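Local atomic coordinates of aminotransferase (Bacillus subtilis, PDB entry 6L1O), a protein that is a pyridoxal-phosphate-dependent aminotransferase encoded in the operon for biosynthesis of the dipeptide antibiotic bacilysin. Residues A81-K84 with R85-V89; V270-G274 with G275-A279; I297-E300 with R301-F305. One frame throughout, in Å; residues are numbered along the deposited sequence.

Interaction 1 (A81-K84 with R85-V89); sequences AFYK and REYGV
Tyr83 and Tyr87 meet one turn apart at the C-terminal end of helix 73-87, in the fold of a pyridoxal-phosphate-dependent aminotransferase. Two ring contacts form here, one between tyrosines and one between Phe82 and a glutamate methylene. The edge of Tyr87 leans on the face of Tyr83 as an edge-to-face pair, centroids 5.0 Å apart and planes at 54°. Phe82 carries a CH-pi contact: with Glu86 CG turned beside the backbone N (chi1 -71°), this methylene sits 3.7 Å from the Phe82 ring centroid. Val89 CB closes on the edge of the Tyr83 ring, 4.1 Å from CD1. Arg85 NE donates to Glu86 OE2 of the next residue at 2.8 Å, on its anti lone pair, as part of a salt bridge, while Arg85 NH1 bonds Gly286 O. Tyr83 OH bonds Glu233 of strand 231-236, so the buried phenol fastens the helix end to the large sheet. Backbone bonds finish the helix. Gly88, with positive phi (73°), turns the chain out of it, and its N bonds Lys84 O at 3.0 Å. Tyr83 O accepts twice, from Tyr87 N and Val89 N, both 3.1 Å away and reaching it from opposite faces of the carbonyl plane.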
ATOM      1  N   ALA B  81      -2.993  24.066  -0.109  1.00 19.63           N
ATOM      2  CA  ALA B  81      -2.545  25.235  -0.868  1.00 20.24           C
ATOM      3  C   ALA B  81      -2.760  24.979  -2.376  1.00 19.80           C
ATOM      4  O   ALA B  81      -3.212  25.838  -3.095  1.00 20.15           O
ATOM      5  CB  ALA B  81      -1.096  25.539  -0.585  1.00 17.67           C
ATOM      6  N   PHE B  82      -2.545  23.751  -2.797  1.00 14.87           N
ATOM      7  CA  PHE B  82      -2.722  23.378  -4.189  1.00 15.93           C
ATOM      8  C   PHE B  82      -4.192  23.464  -4.621  1.00 17.87           C
ATOM      9  O   PHE B  82      -4.515  24.027  -5.689  1.00 21.00           O
ATOM     10  CB  PHE B  82      -2.184  21.963  -4.405  1.00 16.12           C
ATOM     11  CG  PHE B  82      -2.276  21.483  -5.815  1.00 17.28           C
ATOM     12  CD1 PHE B  82      -1.294  21.833  -6.744  1.00 20.18           C
ATOM     13  CD2 PHE B  82      -3.315  20.647  -6.219  1.00 18.30           C
ATOM     14  CE1 PHE B  82      -1.355  21.367  -8.041  1.00 20.45           C
ATOM     15  CE2 PHE B  82      -3.367  20.158  -7.553  1.00 20.50           C
ATOM     16  CZ  PHE B  82      -2.391  20.517  -8.442  1.00 20.94           C
ATOM     17  N   TYR B  83      -5.089  22.943  -3.804  1.00 18.35           N
ATOM     18  CA  TYR B  83      -6.500  22.966  -4.136  1.00 18.54           C
ATOM     19  C   TYR B  83      -7.076  24.389  -4.172  1.00 19.80           C
ATOM     20  O   TYR B  83      -7.997  24.674  -4.918  1.00 21.01           O
ATOM     21  CB  TYR B  83      -7.327  22.061  -3.196  1.00 17.05           C
ATOM     22  CG  TYR B  83      -7.709  20.807  -3.938  1.00 14.67           C
ATOM     23  CD1 TYR B  83      -8.991  20.631  -4.417  1.00 16.47           C
ATOM     24  CD2 TYR B  83      -6.762  19.843  -4.243  1.00 16.35           C
ATOM     25  CE1 TYR B  83      -9.352  19.514  -5.113  1.00 14.42           C
ATOM     26  CE2 TYR B  83      -7.116  18.700  -4.988  1.00 17.43           C
ATOM     27  CZ  TYR B  83      -8.416  18.551  -5.414  1.00 16.61           C
ATOM     28  OH  TYR B  83      -8.745  17.423  -6.125  1.00 19.34           O
ATOM     29  N   LYS B  84      -6.509  25.252  -3.361  1.00 20.51           N
ATOM     30  CA  LYS B  84      -6.889  26.651  -3.351  1.00 24.72           C
ATOM     31  C   LYS B  84      -6.389  27.363  -4.617  1.00 22.99           C
ATOM     32  O   LYS B  84      -7.183  28.029  -5.285  1.00 25.66           O
ATOM     33  CB  LYS B  84      -6.340  27.341  -2.121  1.00 28.04           C
ATOM     34  CG  LYS B  84      -6.983  28.696  -1.823  1.00 33.99           C
ATOM     35  CD  LYS B  84      -8.527  28.566  -1.840  1.00 39.79           C
ATOM     36  CE  LYS B  84      -9.230  29.558  -0.912  1.00 46.99           C
ATOM     37  NZ  LYS B  84      -8.671  30.947  -0.999  1.00 51.61           N
ATOM     38  N   ARG B  85      -5.129  27.145  -4.983  1.00 21.59           N
ATOM     39  CA  ARG B  85      -4.507  27.789  -6.142  1.00 22.21           C
ATOM     40  C   ARG B  85      -5.137  27.311  -7.436  1.00 25.86           C
ATOM     41  O   ARG B  85      -5.398  28.111  -8.328  1.00 24.82           O
ATOM     42  CB  ARG B  85      -3.007  27.513  -6.155  1.00 23.30           C
ATOM     43  CG  ARG B  85      -2.223  28.165  -7.302  1.00 25.98           C
ATOM     44  CD  ARG B  85      -0.817  27.635  -7.487  1.00 25.36           C
ATOM     45  NE  ARG B  85      -0.756  26.318  -8.134  1.00 25.75           N
ATOM     46  CZ  ARG B  85       0.327  25.555  -8.210  1.00 26.86           C
ATOM     47  NH1 ARG B  85       1.505  25.953  -7.726  1.00 27.41           N
ATOM     48  NH2 ARG B  85       0.264  24.387  -8.832  1.00 30.54           N
ATOM     49  N   GLU B  86      -5.407  26.006  -7.546  1.00 20.93           N
ATOM     50  CA  GLU B  86      -5.830  25.424  -8.786  1.00 23.42           C
ATOM     51  C   GLU B  86      -7.314  25.507  -9.001  1.00 23.08           C
ATOM     52  O   GLU B  86      -7.751  25.714 -10.114  1.00 25.07           O
ATOM     53  CB  GLU B  86      -5.382  23.938  -8.918  1.00 23.78           C
ATOM     54  CG  GLU B  86      -3.887  23.766  -9.117  1.00 23.19           C
ATOM     55  CD  GLU B  86      -3.339  24.555 -10.311  1.00 26.33           C
ATOM     56  OE1 GLU B  86      -3.912  24.448 -11.401  1.00 33.96           O
ATOM     57  OE2 GLU B  86      -2.320  25.250 -10.168  1.00 27.03           O
ATOM     58  N   TYR B  87      -8.089  25.301  -7.948  1.00 24.26           N
ATOM     59  CA  TYR B  87      -9.555  25.148  -8.061  1.00 22.53           C
ATOM     60  C   TYR B  87     -10.370  26.091  -7.234  1.00 24.77           C
ATOM     61  O   TYR B  87     -11.600  26.070  -7.278  1.00 27.33           O
ATOM     62  CB  TYR B  87      -9.908  23.711  -7.693  1.00 22.61           C
ATOM     63  CG  TYR B  87      -9.147  22.709  -8.498  1.00 22.91           C
ATOM     64  CD1 TYR B  87      -9.295  22.636  -9.869  1.00 22.43           C
ATOM     65  CD2 TYR B  87      -8.231  21.839  -7.886  1.00 25.28           C
ATOM     66  CE1 TYR B  87      -8.552  21.686 -10.635  1.00 25.59           C
ATOM     67  CE2 TYR B  87      -7.526  20.906  -8.628  1.00 22.47           C
ATOM     68  CZ  TYR B  87      -7.672  20.832  -9.984  1.00 24.09           C
ATOM     69  OH  TYR B  87      -6.947  19.885 -10.681  1.00 26.07           O
ATOM     70  N   GLY B  88      -9.711  26.913  -6.448  1.00 25.46           N
ATOM     71  CA  GLY B  88     -10.430  27.845  -5.601  1.00 29.29           C
ATOM     72  C   GLY B  88     -11.122  27.193  -4.421  1.00 31.18           C
ATOM     73  O   GLY B  88     -12.038  27.783  -3.830  1.00 31.06           O
ATOM     74  N   VAL B  89     -10.690  25.988  -4.062  1.00 27.98           N
ATOM     75  CA  VAL B  89     -11.396  25.164  -3.046  1.00 25.45           C
ATOM     76  C   VAL B  89     -10.674  25.222  -1.703  1.00 25.90           C
ATOM     77  O   VAL B  89      -9.449  24.994  -1.626  1.00 24.73           O
ATOM     78  CB  VAL B  89     -11.500  23.704  -3.510  1.00 24.48           C
ATOM     79  CG1 VAL B  89     -12.111  22.783  -2.427  1.00 28.29           C
ATOM     80  CG2 VAL B  89     -12.325  23.641  -4.780  1.00 26.99           C
TER

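Interaction 2 (V270-G274 with G275-A279); sequences VGMFG and GLQQA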
ATOM      1  N   VAL B 270       2.307   2.803   7.965  1.00 17.88           N
ATOM      2  CA  VAL B 270       2.896   3.837   8.779  1.00 17.11           C
ATOM      3  C   VAL B 270       3.347   4.941   7.815  1.00 18.27           C
ATOM      4  O   VAL B 270       4.553   5.133   7.543  1.00 16.29           O
ATOM      5  CB  VAL B 270       4.105   3.347   9.603  1.00 16.69           C
ATOM      6  CG1 VAL B 270       4.538   4.423  10.604  1.00 17.07           C
ATOM      7  CG2 VAL B 270       3.824   2.045  10.362  1.00 17.02           C
ATOM      8  N   GLY B 271       2.385   5.660   7.299  1.00 18.48           N
ATOM      9  CA  GLY B 271       2.680   6.713   6.317  1.00 20.64           C
ATOM     10  C   GLY B 271       3.375   6.182   5.085  1.00 20.34           C
ATOM     11  O   GLY B 271       3.106   5.084   4.614  1.00 20.56           O
ATOM     12  N   MET B 272       4.283   6.986   4.563  1.00 21.40           N
ATOM     13  CA  MET B 272       5.111   6.637   3.442  1.00 20.76           C
ATOM     14  C   MET B 272       6.445   7.416   3.522  1.00 18.10           C
ATOM     15  O   MET B 272       6.546   8.366   4.294  1.00 17.28           O
ATOM     16  CB  MET B 272       4.367   6.943   2.178  1.00 26.10           C
ATOM     17  CG  MET B 272       3.823   8.335   2.052  1.00 29.73           C
ATOM     18  SD  MET B 272       3.387   8.762   0.330  1.00 39.49           S
ATOM     19  CE  MET B 272       4.854   8.147  -0.450  1.00 35.26           C
ATOM     20  N   PHE B 273       7.444   7.029   2.746  1.00 14.73           N
ATOM     21  CA  PHE B 273       8.768   7.608   2.837  1.00 15.38           C
ATOM     22  C   PHE B 273       8.715   9.114   2.732  1.00 16.88           C
ATOM     23  O   PHE B 273       8.128   9.669   1.810  1.00 14.99           O
ATOM     24  CB  PHE B 273       9.711   7.004   1.797  1.00 17.18           C
ATOM     25  CG  PHE B 273      11.141   7.461   1.908  1.00 16.91           C
ATOM     26  CD1 PHE B 273      11.859   7.246   3.068  1.00 17.12           C
ATOM     27  CD2 PHE B 273      11.795   8.076   0.834  1.00 15.72           C
ATOM     28  CE1 PHE B 273      13.183   7.639   3.167  1.00 14.73           C
ATOM     29  CE2 PHE B 273      13.121   8.439   0.931  1.00 16.48           C
ATOM     30  CZ  PHE B 273      13.795   8.253   2.116  1.00 14.86           C
ATOM     31  N   GLY B 274       9.281   9.805   3.726  1.00 13.57           N
ATOM     32  CA  GLY B 274       9.206  11.264   3.720  1.00 14.95           C
ATOM     33  C   GLY B 274       9.949  11.901   2.547  1.00 14.79           C
ATOM     34  O   GLY B 274       9.658  13.020   2.183  1.00 14.98           O
ATOM     35  N   GLY B 275      10.898  11.183   1.962  1.00 15.59           N
ATOM     36  CA  GLY B 275      11.572  11.660   0.758  1.00 16.01           C
ATOM     37  C   GLY B 275      10.562  11.797  -0.364  1.00 15.91           C
ATOM     38  O   GLY B 275      10.566  12.778  -1.089  1.00 16.77           O
ATOM     39  N   LEU B 276       9.681  10.805  -0.480  1.00 14.67           N
ATOM     40  CA  LEU B 276       8.568  10.864  -1.419  1.00 14.62           C
ATOM     41  C   LEU B 276       7.583  11.986  -1.104  1.00 13.39           C
ATOM     42  O   LEU B 276       7.096  12.652  -1.979  1.00 14.23           O
ATOM     43  CB  LEU B 276       7.859   9.515  -1.464  1.00 15.65           C
ATOM     44  CG  LEU B 276       8.609   8.349  -2.124  1.00 16.62           C
ATOM     45  CD1 LEU B 276       7.762   7.103  -1.952  1.00 18.64           C
ATOM     46  CD2 LEU B 276       8.857   8.629  -3.595  1.00 17.13           C
ATOM     47  N   GLN B 277       7.271  12.180   0.171  1.00 13.28           N
ATOM     48  CA  GLN B 277       6.358  13.241   0.563  1.00 13.36           C
ATOM     49  C   GLN B 277       6.889  14.613   0.206  1.00 13.26           C
ATOM     50  O   GLN B 277       6.138  15.479  -0.203  1.00 12.09           O
ATOM     51  CB  GLN B 277       6.019  13.157   2.068  1.00 12.80           C
ATOM     52  CG  GLN B 277       5.366  11.812   2.449  1.00 15.96           C
ATOM     53  CD  GLN B 277       4.751  11.822   3.829  1.00 17.24           C
ATOM     54  OE1 GLN B 277       3.931  12.701   4.160  1.00 15.42           O
ATOM     55  NE2 GLN B 277       5.159  10.853   4.654  1.00 16.77           N
ATOM     56  N   GLN B 278       8.185  14.825   0.405  1.00 12.79           N
ATOM     57  CA  GLN B 278       8.802  16.070   0.069  1.00 14.82           C
ATOM     58  C   GLN B 278       8.791  16.283  -1.452  1.00 12.78           C
ATOM     59  O   GLN B 278       8.560  17.364  -1.911  1.00 14.59           O
ATOM     60  CB  GLN B 278      10.249  16.094   0.599  1.00 17.55           C
ATOM     61  CG  GLN B 278      10.981  17.367   0.324  1.00 20.37           C
ATOM     62  CD  GLN B 278      12.125  17.650   1.323  1.00 27.97           C
ATOM     63  OE1 GLN B 278      12.023  17.332   2.499  1.00 26.78           O
ATOM     64  NE2 GLN B 278      13.215  18.250   0.836  1.00 34.46           N
ATOM     65  N   ALA B 279       8.991  15.227  -2.228  1.00 13.29           N
ATOM     66  CA  ALA B 279       8.868  15.364  -3.691  1.00 13.28           C
ATOM     67  C   ALA B 279       7.454  15.725  -4.082  1.00 12.72           C
ATOM     68  O   ALA B 279       7.223  16.546  -4.991  1.00 13.83           O
ATOM     69  CB  ALA B 279       9.316  14.072  -4.367  1.00 13.60           C
TER
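Phe273 occupies the N-cap position of helix 274-285, where the extended chain of Met272 turns into the first helical turn and Phe273 O receives Gln277 N at 3.1 Å. Gly274 O takes Gln278 N in the next bond of the series. This helix start follows the loop after helix 255-266, and Val270 in that loop touches the bound tyrosine.

The side chain of Gln277 folds back over the helix start. Its NE2 donates to Met272 O at 2.9 Å, with the oxygen close to the amide plane of Gln277, while NE2 stands 37° out of the carbonyl plane of Met272. The other end of the amide is also held, OE1 accepting from Tyr72 N just ahead of helix 73-87. Bonds at both ends fix the amide's rotation and link the loop, the helix start and the segment before helix 73-87.

Met272 lays its thioether beside the same turn. Its CG lies between the backbone N and the carbonyl carbon (chi1 53°), bringing the chain obliquely across Gln277, with Met272 CG and Gln277 CG 3.8 Å apart. The bend at chi3 then swings CE onto Leu276, whose side chain it crosses at about a right angle; this methyl packs tightly against both CB and CD1.

Phe273 meets Trp246 of the second subunit, and Leu276 packs on Leu276 of that subunit, so the helix start belongs to the dimer interface. Within the chain, one face of the Phe273 ring is met by Gly275 N, 3.4 Å above the ring plane and offset toward the rim. Beside it, Gly275 CA lies 3.6 Å from Phe273 CE2.

Interaction 3 (I297-E300 with R301-F305); sequences IYKE and RIDFF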
ATOM      1  N   ILE B 297       1.804  19.532 -25.064  1.00 15.09           N
ATOM      2  CA  ILE B 297       2.380  18.352 -25.718  1.00 15.48           C
ATOM      3  C   ILE B 297       1.279  17.358 -26.107  1.00 18.40           C
ATOM      4  O   ILE B 297       1.250  16.857 -27.259  1.00 14.39           O
ATOM      5  CB  ILE B 297       3.439  17.658 -24.885  1.00 15.97           C
ATOM      6  CG1 ILE B 297       4.704  18.548 -24.786  1.00 19.28           C
ATOM      7  CG2 ILE B 297       3.814  16.291 -25.443  1.00 18.21           C
ATOM      8  CD1 ILE B 297       5.693  18.179 -23.712  1.00 20.74           C
ATOM      9  N   TYR B 298       0.415  17.023 -25.128  1.00 16.43           N
ATOM     10  CA  TYR B 298      -0.658  16.068 -25.434  1.00 17.29           C
ATOM     11  C   TYR B 298      -1.590  16.605 -26.501  1.00 16.61           C
ATOM     12  O   TYR B 298      -1.973  15.840 -27.414  1.00 18.15           O
ATOM     13  CB  TYR B 298      -1.411  15.686 -24.137  1.00 17.41           C
ATOM     14  CG  TYR B 298      -0.575  14.830 -23.217  1.00 14.88           C
ATOM     15  CD1 TYR B 298       0.257  13.834 -23.712  1.00 17.48           C
ATOM     16  CD2 TYR B 298      -0.599  15.020 -21.831  1.00 15.85           C
ATOM     17  CE1 TYR B 298       0.995  13.041 -22.876  1.00 18.51           C
ATOM     18  CE2 TYR B 298       0.137  14.248 -20.992  1.00 14.59           C
ATOM     19  CZ  TYR B 298       0.935  13.259 -21.490  1.00 19.46           C
ATOM     20  OH  TYR B 298       1.655  12.438 -20.646  1.00 16.57           O
ATOM     21  N   LYS B 299      -1.960  17.889 -26.412  1.00 17.55           N
ATOM     22  CA  LYS B 299      -2.848  18.493 -27.393  1.00 18.81           C
ATOM     23  C   LYS B 299      -2.233  18.458 -28.824  1.00 20.83           C
ATOM     24  O   LYS B 299      -2.916  18.182 -29.793  1.00 19.56           O
ATOM     25  CB  LYS B 299      -3.222  19.927 -26.972  1.00 19.81           C
ATOM     26  CG  LYS B 299      -4.127  20.708 -27.930  1.00 23.26           C
ATOM     27  CD  LYS B 299      -5.419  19.962 -28.224  1.00 28.23           C
ATOM     28  CE  LYS B 299      -6.355  20.784 -29.137  1.00 29.36           C
ATOM     29  NZ  LYS B 299      -7.272  19.903 -29.902  1.00 32.08           N
ATOM     30  N   GLU B 300      -0.939  18.711 -28.921  1.00 21.03           N
ATOM     31  CA  GLU B 300      -0.267  18.621 -30.202  1.00 21.26           C
ATOM     32  C   GLU B 300      -0.294  17.204 -30.758  1.00 18.95           C
ATOM     33  O   GLU B 300      -0.474  17.005 -31.954  1.00 20.81           O
ATOM     34  CB  GLU B 300       1.155  19.106 -30.065  1.00 24.08           C
ATOM     35  CG  GLU B 300       2.087  18.875 -31.238  1.00 26.65           C
ATOM     36  CD  GLU B 300       1.665  19.576 -32.506  1.00 37.37           C
ATOM     37  OE1 GLU B 300       1.020  20.659 -32.420  1.00 34.28           O
ATOM     38  OE2 GLU B 300       2.000  19.039 -33.607  1.00 45.31           O
ATOM     39  N   ARG B 301      -0.086  16.213 -29.914  1.00 15.67           N
ATOM     40  CA  ARG B 301      -0.081  14.818 -30.347  1.00 17.94           C
ATOM     41  C   ARG B 301      -1.472  14.452 -30.825  1.00 16.66           C
ATOM     42  O   ARG B 301      -1.616  13.831 -31.844  1.00 17.71           O
ATOM     43  CB  ARG B 301       0.367  13.869 -29.215  1.00 16.53           C
ATOM     44  CG  ARG B 301       1.845  13.958 -28.925  1.00 16.63           C
ATOM     45  CD  ARG B 301       2.216  13.137 -27.712  1.00 18.70           C
ATOM     46  NE  ARG B 301       3.650  13.247 -27.408  1.00 18.02           N
ATOM     47  CZ  ARG B 301       4.247  12.630 -26.404  1.00 20.70           C
ATOM     48  NH1 ARG B 301       3.564  11.786 -25.612  1.00 19.59           N
ATOM     49  NH2 ARG B 301       5.528  12.764 -26.246  1.00 20.82           N
ATOM     50  N   ILE B 302      -2.491  14.868 -30.075  1.00 18.58           N
ATOM     51  CA  ILE B 302      -3.877  14.645 -30.429  1.00 20.42           C
ATOM     52  C   ILE B 302      -4.214  15.252 -31.791  1.00 21.93           C
ATOM     53  O   ILE B 302      -4.778  14.569 -32.664  1.00 23.77           O
ATOM     54  CB  ILE B 302      -4.820  15.214 -29.366  1.00 19.84           C
ATOM     55  CG1 ILE B 302      -4.793  14.306 -28.133  1.00 17.19           C
ATOM     56  CG2 ILE B 302      -6.244  15.351 -29.913  1.00 20.46           C
ATOM     57  CD1 ILE B 302      -5.400  14.987 -26.910  1.00 20.07           C
ATOM     58  N   ASP B 303      -3.830  16.498 -31.983  1.00 22.13           N
ATOM     59  CA  ASP B 303      -4.055  17.173 -33.256  1.00 22.88           C
ATOM     60  C   ASP B 303      -3.304  16.513 -34.415  1.00 23.44           C
ATOM     61  O   ASP B 303      -3.909  16.243 -35.475  1.00 23.18           O
ATOM     62  CB  ASP B 303      -3.698  18.636 -33.145  1.00 26.67           C
ATOM     63  CG  ASP B 303      -4.671  19.413 -32.274  1.00 29.81           C
ATOM     64  OD1 ASP B 303      -5.638  18.830 -31.727  1.00 32.13           O
ATOM     65  OD2 ASP B 303      -4.468  20.627 -32.115  1.00 37.25           O
ATOM     66  N   PHE B 304      -2.019  16.264 -34.223  1.00 19.52           N
ATOM     67  CA  PHE B 304      -1.198  15.518 -35.192  1.00 22.43           C
ATOM     68  C   PHE B 304      -1.781  14.153 -35.588  1.00 23.34           C
ATOM     69  O   PHE B 304      -1.895  13.833 -36.798  1.00 20.28           O
ATOM     70  CB  PHE B 304       0.188  15.311 -34.637  1.00 23.00           C
ATOM     71  CG  PHE B 304       1.081  14.449 -35.496  1.00 23.38           C
ATOM     72  CD1 PHE B 304       1.654  14.963 -36.669  1.00 27.71           C
ATOM     73  CD2 PHE B 304       1.341  13.134 -35.148  1.00 25.83           C
ATOM     74  CE1 PHE B 304       2.502  14.170 -37.444  1.00 26.63           C
ATOM     75  CE2 PHE B 304       2.154  12.330 -35.922  1.00 23.06           C
ATOM     76  CZ  PHE B 304       2.743  12.868 -37.075  1.00 26.40           C
ATOM     77  N   PHE B 305      -2.084  13.343 -34.571  1.00 19.21           N
ATOM     78  CA  PHE B 305      -2.569  12.010 -34.740  1.00 19.39           C
ATOM     79  C   PHE B 305      -3.944  11.938 -35.399  1.00 19.46           C
ATOM     80  O   PHE B 305      -4.176  11.122 -36.297  1.00 24.87           O
ATOM     81  CB  PHE B 305      -2.678  11.308 -33.362  1.00 20.14           C
ATOM     82  CG  PHE B 305      -3.128   9.872 -33.434  1.00 18.91           C
ATOM     83  CD1 PHE B 305      -2.236   8.854 -33.838  1.00 21.29           C
ATOM     84  CD2 PHE B 305      -4.420   9.533 -33.109  1.00 18.24           C
ATOM     85  CE1 PHE B 305      -2.652   7.532 -33.908  1.00 18.82           C
ATOM     86  CE2 PHE B 305      -4.851   8.221 -33.192  1.00 16.85           C
ATOM     87  CZ  PHE B 305      -3.980   7.224 -33.567  1.00 19.63           C
TER
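Lys299 and Asp303, four residues apart on helix 289-313, form a salt bridge along one side of the helix. Lys299 NZ donates to Asp303 OD1 at 2.7 Å, and OD1 accepts through its syn lone pair, on the side of the other carboxylate oxygen. Lys299 CG lies opposite the backbone N (chi1 178°) and the chain bends at chi2 (56°), which carries the ammonium forward along the helix to the carboxylate.

Arg301, extended from CG to NE, runs side by side with Ile297 and points the same way. Ile297 CG2 covers one face of the guanidinium, 3.6 Å from NE, so a methyl group rests on the flat cation. Arg301 NH1 also reaches the edge of the Tyr298 ring, 4.0 Å from CE1, with ring and guanidinium planes 72° apart.

Beneath the side chains, the helical i to i+4 bonds set the spacing of these residues. Ile302 N meets Tyr298 O at 2.9 Å and Phe304 N meets Glu300 O at 2.8 Å.

Farther out, Arg301 NH1 makes a salt bridge to Asp43 and a hydrogen bond to Met370 O, which together steer the guanidinium, while Asp303 OD1 is shared with Lys319. Tyr298 meets Phe212 edge-to-face and also meets the ring of Phe324; Phe304 and Phe305 press on helix 374-385. The helix thereby joins that helix to the loops around it.

With two lysines on one oxygen, Asp303 is probably kept ionised. Arg301 likewise has its charge answered by Asp43 while Ile297 shields one face, an arrangement consistent with a cation held in a fixed orientation.

Overall arrangement
From the N terminus, interaction 1 comes first, ending helix 73-87 where the chain turns out at Gly88 and fastening it to the large mixed sheet. Much later, interaction 2 starts helix 274-285 after the loop from helix 255-266, beside the second subunit. Interaction 3 follows within the next helix, 289-313, near helix 374-385. Each is local to one continuous run of chain, so none closes a long loop, and the three stand in series without nesting or crossing. They do not touch: nearest atoms are about 10 Å apart between interactions 1 and 2, and about 17 Å between 2 and 3. Gln277 bonds Tyr72, linking interaction 2 to the approach of the helix of interaction 1.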